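Local coordinates for protein FimX (Pseudomonas aeruginosa PAO1, PDB 3HV8), which contains an EAL domain with a barrel-like alpha/beta fold, which holds the ligand C2E in a pocket, at residues Ile83-Ile88 and Pro119-Trp124; Gly78-Ile83 and Ser112-Gln117. All coordinates share one frame; numbering follows the deposited sequence. Where two conformers were deposited one is given.

Contact 1: residues Ile83-Ile88 and Pro119-Trp124. With C2E (9,9'-[(2R,3R,3aS,5S,7aR,9R,10R,10aS,12S,14aR)-3,5,10,12-tetrahydroxy-5,12-dioxidooctahydro-2H,7H-difuro[3,2-d:3',2'-j][1,3,7,9,2,8]tetraoxadiphosphacyclododecine-2,9-diyl]bis(2-amino-1,9-dihydro-6H-purin-6-one)), chain B.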
ATOM      1  N   ILE A  83      -4.135  14.863   3.862  1.00 22.36           N
ATOM      2  CA  ILE A  83      -2.904  14.271   3.360  1.00 21.58           C
ATOM      3  C   ILE A  83      -3.200  13.129   2.387  1.00 22.17           C
ATOM      4  O   ILE A  83      -2.612  13.054   1.302  1.00 22.64           O
ATOM      5  CB  ILE A  83      -2.005  13.777   4.523  1.00 22.68           C
ATOM      6  CG1 ILE A  83      -1.414  14.981   5.266  1.00 24.06           C
ATOM      7  CG2 ILE A  83      -0.927  12.836   4.009  1.00 23.39           C
ATOM      8  CD1 ILE A  83      -0.625  14.609   6.519  1.00 26.49           C
ATOM      9  N   ASP A  84      -4.135  12.259   2.751  1.00 20.98           N
ATOM     10  CA  ASP A  84      -4.503  11.169   1.855  1.00 22.77           C
ATOM     11  C   ASP A  84      -5.058  11.694   0.521  1.00 24.42           C
ATOM     12  O   ASP A  84      -4.729  11.159  -0.533  1.00 22.33           O
ATOM     13  CB  ASP A  84      -5.518  10.224   2.522  1.00 21.87           C
ATOM     14  CG  ASP A  84      -4.885   9.303   3.560  1.00 24.67           C
ATOM     15  OD1 ASP A  84      -3.636   9.178   3.608  1.00 23.01           O
ATOM     16  OD2 ASP A  84      -5.658   8.709   4.331  1.00 25.10           O
ATOM     17  N   ARG A  85      -5.879  12.742   0.553  1.00 21.97           N
ATOM     18  CA  ARG A  85      -6.401  13.282  -0.703  1.00 23.15           C
ATOM     19  C   ARG A  85      -5.269  13.844  -1.560  1.00 23.31           C
ATOM     20  O   ARG A  85      -5.300  13.696  -2.782  1.00 23.44           O
ATOM     21  CB  ARG A  85      -7.445  14.383  -0.465  1.00 22.87           C
ATOM     22  CG  ARG A  85      -8.630  13.997   0.430  1.00 29.75           C
ATOM     23  CD  ARG A  85      -9.599  13.013  -0.198  1.00 36.66           C
ATOM     24  NE  ARG A  85     -10.771  12.772   0.661  1.00 34.31           N
ATOM     25  CZ  ARG A  85     -11.914  13.458   0.594  1.00 35.65           C
ATOM     26  NH1 ARG A  85     -12.919  13.169   1.416  1.00 34.35           N
ATOM     27  NH2 ARG A  85     -12.058  14.435  -0.296  1.00 39.97           N
ATOM     28  N   TRP A  86      -4.271  14.476  -0.935  1.00 22.46           N
ATOM     29  CA  TRP A  86      -3.117  15.001  -1.676  1.00 22.71           C
ATOM     30  C   TRP A  86      -2.388  13.845  -2.368  1.00 22.67           C
ATOM     31  O   TRP A  86      -2.042  13.922  -3.548  1.00 23.55           O
ATOM     32  CB  TRP A  86      -2.152  15.757  -0.737  1.00 23.87           C
ATOM     33  CG  TRP A  86      -1.089  16.500  -1.471  1.00 23.36           C
ATOM     34  CD1 TRP A  86      -1.121  17.831  -1.828  1.00 26.64           C
ATOM     35  CD2 TRP A  86       0.155  15.987  -1.962  1.00 21.90           C
ATOM     36  NE1 TRP A  86       0.019  18.159  -2.505  1.00 25.32           N
ATOM     37  CE2 TRP A  86       0.816  17.052  -2.620  1.00 26.12           C
ATOM     38  CE3 TRP A  86       0.770  14.728  -1.933  1.00 24.16           C
ATOM     39  CZ2 TRP A  86       2.069  16.902  -3.225  1.00 25.44           C
ATOM     40  CZ3 TRP A  86       2.015  14.577  -2.535  1.00 24.56           C
ATOM     41  CH2 TRP A  86       2.648  15.660  -3.180  1.00 26.14           C
ATOM     42  N   VAL A  87      -2.171  12.756  -1.638  1.00 22.36           N
ATOM     43  CA  VAL A  87      -1.467  11.620  -2.200  1.00 23.23           C
ATOM     44  C   VAL A  87      -2.251  11.003  -3.341  1.00 21.99           C
ATOM     45  O   VAL A  87      -1.695  10.727  -4.399  1.00 23.17           O
ATOM     46  CB  VAL A  87      -1.190  10.553  -1.123  1.00 20.39           C
ATOM     47  CG1 VAL A  87      -0.662   9.264  -1.772  1.00 22.16           C
ATOM     48  CG2 VAL A  87      -0.204  11.090  -0.059  1.00 23.03           C
ATOM     49  N   ILE A  88      -3.550  10.803  -3.123  1.00 21.29           N
ATOM     50  CA  ILE A  88      -4.400  10.171  -4.124  1.00 22.40           C
ATOM     51  C   ILE A  88      -4.508  11.054  -5.359  1.00 25.68           C
ATOM     52  O   ILE A  88      -4.395  10.573  -6.476  1.00 23.41           O
ATOM     53  CB  ILE A  88      -5.797   9.884  -3.574  1.00 21.65           C
ATOM     54  CG1 ILE A  88      -5.711   8.861  -2.426  1.00 23.72           C
ATOM     55  CG2 ILE A  88      -6.733   9.372  -4.676  1.00 24.79           C
ATOM     56  CD1 ILE A  88      -6.981   8.788  -1.586  1.00 23.55           C
ATOM     57  N   PRO A 119     -16.861   9.360   5.225  1.00 32.66           N
ATOM     58  CA  PRO A 119     -17.944   9.058   4.281  1.00 36.01           C
ATOM     59  C   PRO A 119     -17.821   9.863   2.987  1.00 33.25           C
ATOM     60  O   PRO A 119     -18.476   9.553   1.998  1.00 37.19           O
ATOM     61  CB  PRO A 119     -19.193   9.496   5.054  1.00 37.46           C
ATOM     62  CG  PRO A 119     -18.681  10.533   6.004  1.00 41.68           C
ATOM     63  CD  PRO A 119     -17.384   9.954   6.466  1.00 36.53           C
ATOM     64  N   GLY A 120     -16.976  10.889   2.983  1.00 32.42           N
ATOM     65  CA  GLY A 120     -16.790  11.684   1.782  1.00 31.42           C
ATOM     66  C   GLY A 120     -15.753  11.149   0.805  1.00 26.41           C
ATOM     67  O   GLY A 120     -15.637  11.638  -0.315  1.00 29.33           O
ATOM     68  N   LEU A 121     -14.993  10.140   1.229  1.00 29.58           N
ATOM     69  CA  LEU A 121     -13.895   9.659   0.406  1.00 30.36           C
ATOM     70  C   LEU A 121     -14.388   9.061  -0.915  1.00 24.93           C
ATOM     71  O   LEU A 121     -13.907   9.426  -1.986  1.00 26.47           O
ATOM     72  CB  LEU A 121     -13.033   8.654   1.182  1.00 26.16           C
ATOM     73  CG  LEU A 121     -11.944   7.977   0.337  1.00 25.85           C
ATOM     74  CD1 LEU A 121     -10.947   8.985  -0.208  1.00 26.57           C
ATOM     75  CD2 LEU A 121     -11.227   6.877   1.129  1.00 28.02           C
ATOM     76  N   LEU A 122     -15.345   8.142  -0.830  0.60 28.93           N
ATOM     77  CA  LEU A 122     -15.854   7.484  -2.033  0.60 31.67           C
ATOM     78  C   LEU A 122     -16.467   8.456  -3.047  0.60 29.69           C
ATOM     79  O   LEU A 122     -16.101   8.428  -4.222  0.60 31.08           O
ATOM     80  CB  LEU A 122     -16.844   6.368  -1.677  0.60 34.30           C
ATOM     81  CG  LEU A 122     -16.261   5.072  -1.108  0.60 29.66           C
ATOM     82  CD1 LEU A 122     -17.391   4.170  -0.639  0.60 33.84           C
ATOM     83  CD2 LEU A 122     -15.402   4.371  -2.143  0.60 33.01           C
ATOM     84  N   PRO A 123     -17.403   9.321  -2.603  1.00 32.43           N
ATOM     85  CA  PRO A 123     -17.963  10.297  -3.544  1.00 34.31           C
ATOM     86  C   PRO A 123     -16.865  11.136  -4.201  1.00 32.76           C
ATOM     87  O   PRO A 123     -16.899  11.351  -5.410  1.00 32.66           O
ATOM     88  CB  PRO A 123     -18.851  11.180  -2.654  1.00 34.77           C
ATOM     89  CG  PRO A 123     -19.220  10.325  -1.511  1.00 37.99           C
ATOM     90  CD  PRO A 123     -18.013   9.436  -1.268  1.00 31.90           C
ATOM     91  N   TRP A 124     -15.887  11.592  -3.419  1.00 30.00           N
ATOM     92  CA  TRP A 124     -14.811  12.402  -3.972  1.00 27.83           C
ATOM     93  C   TRP A 124     -13.935  11.611  -4.942  1.00 28.37           C
ATOM     94  O   TRP A 124     -13.557  12.102  -5.998  1.00 29.00           O
ATOM     95  CB  TRP A 124     -13.953  12.995  -2.849  1.00 26.71           C
ATOM     96  CG  TRP A 124     -12.694  13.657  -3.354  1.00 26.95           C
ATOM     97  CD1 TRP A 124     -12.568  14.942  -3.799  1.00 30.50           C
ATOM     98  CD2 TRP A 124     -11.384  13.065  -3.465  1.00 28.07           C
ATOM     99  NE1 TRP A 124     -11.270  15.186  -4.182  1.00 29.56           N
ATOM    100  CE2 TRP A 124     -10.523  14.053  -3.988  1.00 30.08           C
ATOM    101  CE3 TRP A 124     -10.862  11.796  -3.179  1.00 25.13           C
ATOM    102  CZ2 TRP A 124      -9.167  13.819  -4.232  1.00 26.73           C
ATOM    103  CZ3 TRP A 124      -9.518  11.563  -3.421  1.00 27.12           C
ATOM    104  CH2 TRP A 124      -8.683  12.565  -3.946  1.00 28.83           C
TER
HETATM  105  P1  C2E B 900       4.726   0.313   5.419  1.00 26.53           P
HETATM  106  O2P C2E B 900       3.826  -0.968   5.100  1.00 35.94           O
HETATM  107  O1P C2E B 900       5.598  -0.064   6.550  1.00 45.66           O
HETATM  108  O5' C2E B 900       5.751   0.707   4.264  1.00 39.66           O
HETATM  109  C5' C2E B 900       6.983  -0.037   4.187  1.00 33.20           C
HETATM  110  C4' C2E B 900       8.173   0.661   4.880  1.00 26.96           C
HETATM  111  O4' C2E B 900       9.362  -0.139   4.672  1.00 26.51           O
HETATM  112  C3' C2E B 900       8.407   1.948   4.099  1.00 24.86           C
HETATM  113  O3' C2E B 900       8.817   2.984   5.004  1.00 22.26           O
HETATM  114  C2' C2E B 900       9.499   1.578   3.068  1.00 26.46           C
HETATM  115  O2' C2E B 900      10.320   2.668   2.693  1.00 29.30           O
HETATM  116  C1' C2E B 900      10.304   0.550   3.862  1.00 24.07           C
HETATM  117  N9  C2E B 900      11.023  -0.423   3.053  1.00 25.74           N
HETATM  118  C8  C2E B 900      10.808  -0.730   1.730  1.00 28.31           C
HETATM  119  N7  C2E B 900      11.527  -1.778   1.400  1.00 27.53           N
HETATM  120  C5  C2E B 900      12.247  -2.174   2.490  1.00 25.77           C
HETATM  121  C6  C2E B 900      13.177  -3.213   2.719  1.00 28.14           C
HETATM  122  O6  C2E B 900      13.475  -4.047   1.861  1.00 26.79           O
HETATM  123  N1  C2E B 900      13.713  -3.281   3.946  1.00 29.93           N
HETATM  124  C2  C2E B 900      13.387  -2.398   4.928  1.00 34.87           C
HETATM  125  N2  C2E B 900      13.974  -2.536   6.159  1.00 38.87           N
HETATM  126  N3  C2E B 900      12.525  -1.428   4.729  1.00 32.40           N
HETATM  127  C4  C2E B 900      11.943  -1.303   3.536  1.00 25.32           C
HETATM  128  P11 C2E B 900       8.120   4.423   4.828  1.00 22.13           P
HETATM  129  O21 C2E B 900       8.781   5.401   5.870  1.00 25.37           O
HETATM  130  O11 C2E B 900       8.169   4.870   3.421  1.00 24.95           O
HETATM  131  O5A C2E B 900       6.594   4.167   5.177  1.00 21.85           O
HETATM  132  C5A C2E B 900       6.248   3.728   6.498  1.00 22.65           C
HETATM  133  C4A C2E B 900       4.732   3.704   6.675  1.00 21.67           C
HETATM  134  O4A C2E B 900       4.214   5.030   6.492  1.00 21.59           O
HETATM  135  C3A C2E B 900       3.982   2.846   5.655  1.00 24.28           C
HETATM  136  O3A C2E B 900       3.876   1.484   6.053  1.00 25.12           O
HETATM  137  C2A C2E B 900       2.584   3.462   5.741  1.00 21.33           C
HETATM  138  O2A C2E B 900       1.919   3.026   6.939  1.00 23.31           O
HETATM  139  C1A C2E B 900       2.912   4.945   5.949  1.00 21.14           C
HETATM  140  N91 C2E B 900       2.898   5.615   4.655  1.00 20.76           N
HETATM  141  C81 C2E B 900       3.925   5.787   3.770  1.00 21.80           C
HETATM  142  N71 C2E B 900       3.477   6.447   2.738  1.00 20.90           N
HETATM  143  C51 C2E B 900       2.170   6.791   2.940  1.00 21.56           C
HETATM  144  C61 C2E B 900       1.192   7.514   2.227  1.00 19.94           C
HETATM  145  O61 C2E B 900       1.368   7.942   1.080  1.00 22.69           O
HETATM  146  N11 C2E B 900      -0.019   7.630   2.833  1.00 20.23           N
HETATM  147  C21 C2E B 900      -0.295   7.095   4.062  1.00 20.31           C
HETATM  148  N21 C2E B 900      -1.553   7.222   4.579  1.00 23.07           N
HETATM  149  N31 C2E B 900       0.591   6.400   4.724  1.00 21.11           N
HETATM  150  C41 C2E B 900       1.809   6.262   4.188  1.00 20.14           C
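From I83, whose side chain packs on L55 of strand 49-58, the helix turns D84 to the ligand. With CG anti to the carbonyl carbon, the D84 carboxylate accepts from C2E: N21 donates to OD1 over 3.0 Å at an N-H...O angle of 162°, a nearly straight bond. The other oxygen, OD2, is hydrogen-bonded to S112 OG and S115 OG, so both carboxylate oxygens have donors or hydroxyls against them. R85 carries the interhelix contact. Its chain bends at chi2 and is extended at chi3, laying CD over one face of the W124 ring, 3.5 Å from the centroid of the six-membered ring and 16° off its normal, a CH-pi contact. Chi4 then turns the guanidinium so that it lies on the indole with the planes 27° apart, and NH2 stands 3.2 Å from W124 CG. CZ lies 4.4 Å from the centroid of the five-membered ring of W124, off-centre, a cation-pi contact. NH1 lies 3.5 Å from G120 C, and its salt bridge is with D118. This is helix-helix packing on the outside of the EAL domain's alpha/beta fold, with strand 105-110 on the path between the two helices. V87 turns inward, its methyl CG2 3.7 Å from C2E O61. At I88, CG2 meets the W124 ring edge, 3.8 Å from CZ3, while CD1 lies 4.2 Å from L121 CD1.

Contact 2: residues Gly78-Ile83 and Ser112-Gln117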
ATOM      1  N   GLY A  78      -6.336  16.405  12.823  1.00 25.75           N
ATOM      2  CA  GLY A  78      -7.415  16.459  11.855  1.00 26.90           C
ATOM      3  C   GLY A  78      -6.973  16.704  10.419  1.00 27.16           C
ATOM      4  O   GLY A  78      -7.758  17.188   9.606  1.00 30.72           O
ATOM      5  N   LEU A  79      -5.728  16.358  10.111  1.00 22.12           N
ATOM      6  CA  LEU A  79      -5.150  16.583   8.783  1.00 23.63           C
ATOM      7  C   LEU A  79      -4.955  15.303   7.964  1.00 22.12           C
ATOM      8  O   LEU A  79      -4.483  15.373   6.827  1.00 23.60           O
ATOM      9  CB  LEU A  79      -3.799  17.289   8.914  1.00 25.14           C
ATOM     10  CG  LEU A  79      -3.837  18.678   9.572  1.00 25.83           C
ATOM     11  CD1 LEU A  79      -2.420  19.256   9.673  1.00 28.86           C
ATOM     12  CD2 LEU A  79      -4.780  19.630   8.825  1.00 28.55           C
ATOM     13  N   ALA A  80      -5.298  14.140   8.528  1.00 23.45           N
ATOM     14  CA  ALA A  80      -4.950  12.880   7.864  1.00 23.27           C
ATOM     15  C   ALA A  80      -5.724  12.663   6.565  1.00 22.98           C
ATOM     16  O   ALA A  80      -5.168  12.165   5.581  1.00 22.71           O
ATOM     17  CB  ALA A  80      -5.129  11.677   8.819  1.00 23.75           C
ATOM     18  N   GLU A  81      -6.998  13.044   6.550  1.00 23.56           N
ATOM     19  CA  GLU A  81      -7.788  12.910   5.337  1.00 22.62           C
ATOM     20  C   GLU A  81      -7.238  13.795   4.231  1.00 22.76           C
ATOM     21  O   GLU A  81      -7.109  13.368   3.085  1.00 23.73           O
ATOM     22  CB  GLU A  81      -9.253  13.251   5.599  1.00 22.66           C
ATOM     23  CG  GLU A  81      -9.935  12.371   6.659  1.00 26.73           C
ATOM     24  CD  GLU A  81      -9.879  12.962   8.063  1.00 31.02           C
ATOM     25  OE1 GLU A  81      -8.967  13.764   8.357  1.00 29.88           O
ATOM     26  OE2 GLU A  81     -10.762  12.616   8.879  1.00 34.79           O
ATOM     27  N   LYS A  82      -6.887  15.033   4.578  1.00 22.01           N
ATOM     28  CA  LYS A  82      -6.309  15.952   3.596  1.00 24.59           C
ATOM     29  C   LYS A  82      -4.990  15.440   3.024  1.00 21.52           C
ATOM     30  O   LYS A  82      -4.730  15.576   1.835  1.00 23.61           O
ATOM     31  CB  LYS A  82      -6.102  17.345   4.204  1.00 25.64           C
ATOM     32  CG  LYS A  82      -7.330  18.227   4.135  1.00 38.38           C
ATOM     33  CD  LYS A  82      -6.978  19.675   4.439  1.00 53.92           C
ATOM     34  CE  LYS A  82      -7.578  20.115   5.756  1.00 64.28           C
ATOM     35  NZ  LYS A  82      -9.063  20.138   5.660  1.00 54.07           N
ATOM     36  N   ILE A  83      -4.135  14.863   3.862  1.00 22.36           N
ATOM     37  CA  ILE A  83      -2.904  14.271   3.360  1.00 21.58           C
ATOM     38  C   ILE A  83      -3.200  13.129   2.387  1.00 22.17           C
ATOM     39  O   ILE A  83      -2.612  13.054   1.302  1.00 22.64           O
ATOM     40  CB  ILE A  83      -2.005  13.777   4.523  1.00 22.68           C
ATOM     41  CG1 ILE A  83      -1.414  14.981   5.266  1.00 24.06           C
ATOM     42  CG2 ILE A  83      -0.927  12.836   4.009  1.00 23.39           C
ATOM     43  CD1 ILE A  83      -0.625  14.609   6.519  1.00 26.49           C
ATOM     44  N   SER A 112      -4.927   6.150   5.438  1.00 24.85           N
ATOM     45  CA  SER A 112      -4.928   6.210   6.899  1.00 23.51           C
ATOM     46  C   SER A 112      -6.284   5.777   7.460  1.00 23.83           C
ATOM     47  O   SER A 112      -7.283   5.720   6.737  1.00 22.85           O
ATOM     48  CB  SER A 112      -4.630   7.637   7.382  1.00 23.65           C
ATOM     49  OG  SER A 112      -5.725   8.486   7.094  1.00 26.75           O
ATOM     50  N   SER A 113      -6.321   5.488   8.759  1.00 24.02           N
ATOM     51  CA  SER A 113      -7.583   5.118   9.387  1.00 23.73           C
ATOM     52  C   SER A 113      -8.610   6.244   9.293  1.00 25.14           C
ATOM     53  O   SER A 113      -9.812   5.991   9.255  1.00 24.84           O
ATOM     54  CB  SER A 113      -7.364   4.712  10.843  1.00 24.05           C
ATOM     55  OG  SER A 113      -6.932   5.831  11.610  1.00 25.95           O
ATOM     56  N   ALA A 114      -8.147   7.487   9.270  1.00 23.84           N
ATOM     57  CA  ALA A 114      -9.079   8.603   9.137  1.00 25.24           C
ATOM     58  C   ALA A 114      -9.834   8.514   7.816  1.00 25.32           C
ATOM     59  O   ALA A 114     -11.045   8.723   7.774  1.00 27.61           O
ATOM     60  CB  ALA A 114      -8.343   9.930   9.267  1.00 26.43           C
ATOM     61  N   SER A 115      -9.141   8.162   6.738  1.00 24.86           N
ATOM     62  CA  SER A 115      -9.815   8.021   5.453  1.00 24.94           C
ATOM     63  C   SER A 115     -10.798   6.847   5.445  1.00 27.97           C
ATOM     64  O   SER A 115     -11.832   6.910   4.784  1.00 26.50           O
ATOM     65  CB  SER A 115      -8.813   7.923   4.303  1.00 25.36           C
ATOM     66  OG  SER A 115      -8.183   9.178   4.093  1.00 27.55           O
ATOM     67  N   LEU A 116     -10.496   5.781   6.181  0.51 27.58           N
ATOM     68  CA  LEU A 116     -11.446   4.670   6.274  0.51 28.86           C
ATOM     69  C   LEU A 116     -12.775   5.157   6.813  0.51 32.92           C
ATOM     70  O   LEU A 116     -13.839   4.730   6.365  0.51 35.04           O
ATOM     71  CB  LEU A 116     -10.930   3.574   7.199  0.51 30.77           C
ATOM     72  CG  LEU A 116      -9.739   2.778   6.706  0.51 24.32           C
ATOM     73  CD1 LEU A 116      -9.334   1.732   7.739  0.51 26.43           C
ATOM     74  CD2 LEU A 116     -10.074   2.116   5.375  0.51 33.89           C
ATOM     75  N   GLN A 117     -12.700   6.052   7.789  1.00 29.59           N
ATOM     76  CA  GLN A 117     -13.901   6.530   8.465  1.00 31.34           C
ATOM     77  C   GLN A 117     -14.611   7.695   7.767  1.00 35.29           C
ATOM     78  O   GLN A 117     -15.624   8.196   8.257  1.00 41.82           O
ATOM     79  CB  GLN A 117     -13.537   6.938   9.890  1.00 30.29           C
ATOM     80  CG  GLN A 117     -13.007   5.792  10.724  1.00 31.38           C
ATOM     81  CD  GLN A 117     -12.614   6.242  12.111  1.00 37.51           C
ATOM     82  OE1 GLN A 117     -11.519   6.761  12.316  1.00 38.72           O
ATOM     83  NE2 GLN A 117     -13.510   6.048  13.075  1.00 37.64           N
TER
HETATM   84  O   HOH W   1     -12.536  10.603   9.059  1.00 35.94           O
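E81 sends CG anti to its carbonyl carbon (chi1 -60°) and then bends sharply at chi2 (93°), which brings the carboxylate across to the methyl of A114; S112, with OG in the crowded position between N and the carbonyl carbon (chi1 70°), turns its hydroxyl toward A80. The helices come very near here, E81 CA and S115 CA being 5.3 Å apart, a distance that the small side chains of A80, A114 and S115 permit. Methyl meets methyl where A80 CB lies 3.7 Å from A114 CB, and S112 OG is at the same distance from A80 CB. A114 CB also meets E81 CD, at 3.6 Å. No direct hydrogen bond joins the two segments. Instead, one water donates to E81 OE2 and to A114 O, each at 2.7 Å, bridging the side chain to the backbone. S112 is the N-cap of helix 113-116: its OG accepts from S115 N in a weak bond of 3.4 Å. Small methyls and hydroxyls thus meet here without a direct bond: the water serves E81 OE2 and A114 O, while S112 and S115 supply the two serine hydroxyls that hold D84, an arrangement consistent with their positioning that ligand-binding carboxylate.

Overall arrangement
From the N terminus, after helix 71-76 the chain reaches G78-I83, which leads into helix 80-96 and shares I83 with I83-I88. Strand 105-110 follows, and the chain returns through helix 113-116 to close a loop at contact 2 across 28 intervening residues. Helix 121-132 then closes the loop of contact 1 across 30. The segments alternate along the chain, so the two loops cross, and their centres lie 8 Å apart. Together they tie successive turns of helix 80-96 to the two consecutive helices after strand 105-110. The contacts also touch directly, where L121 CD2 packs on S115 O.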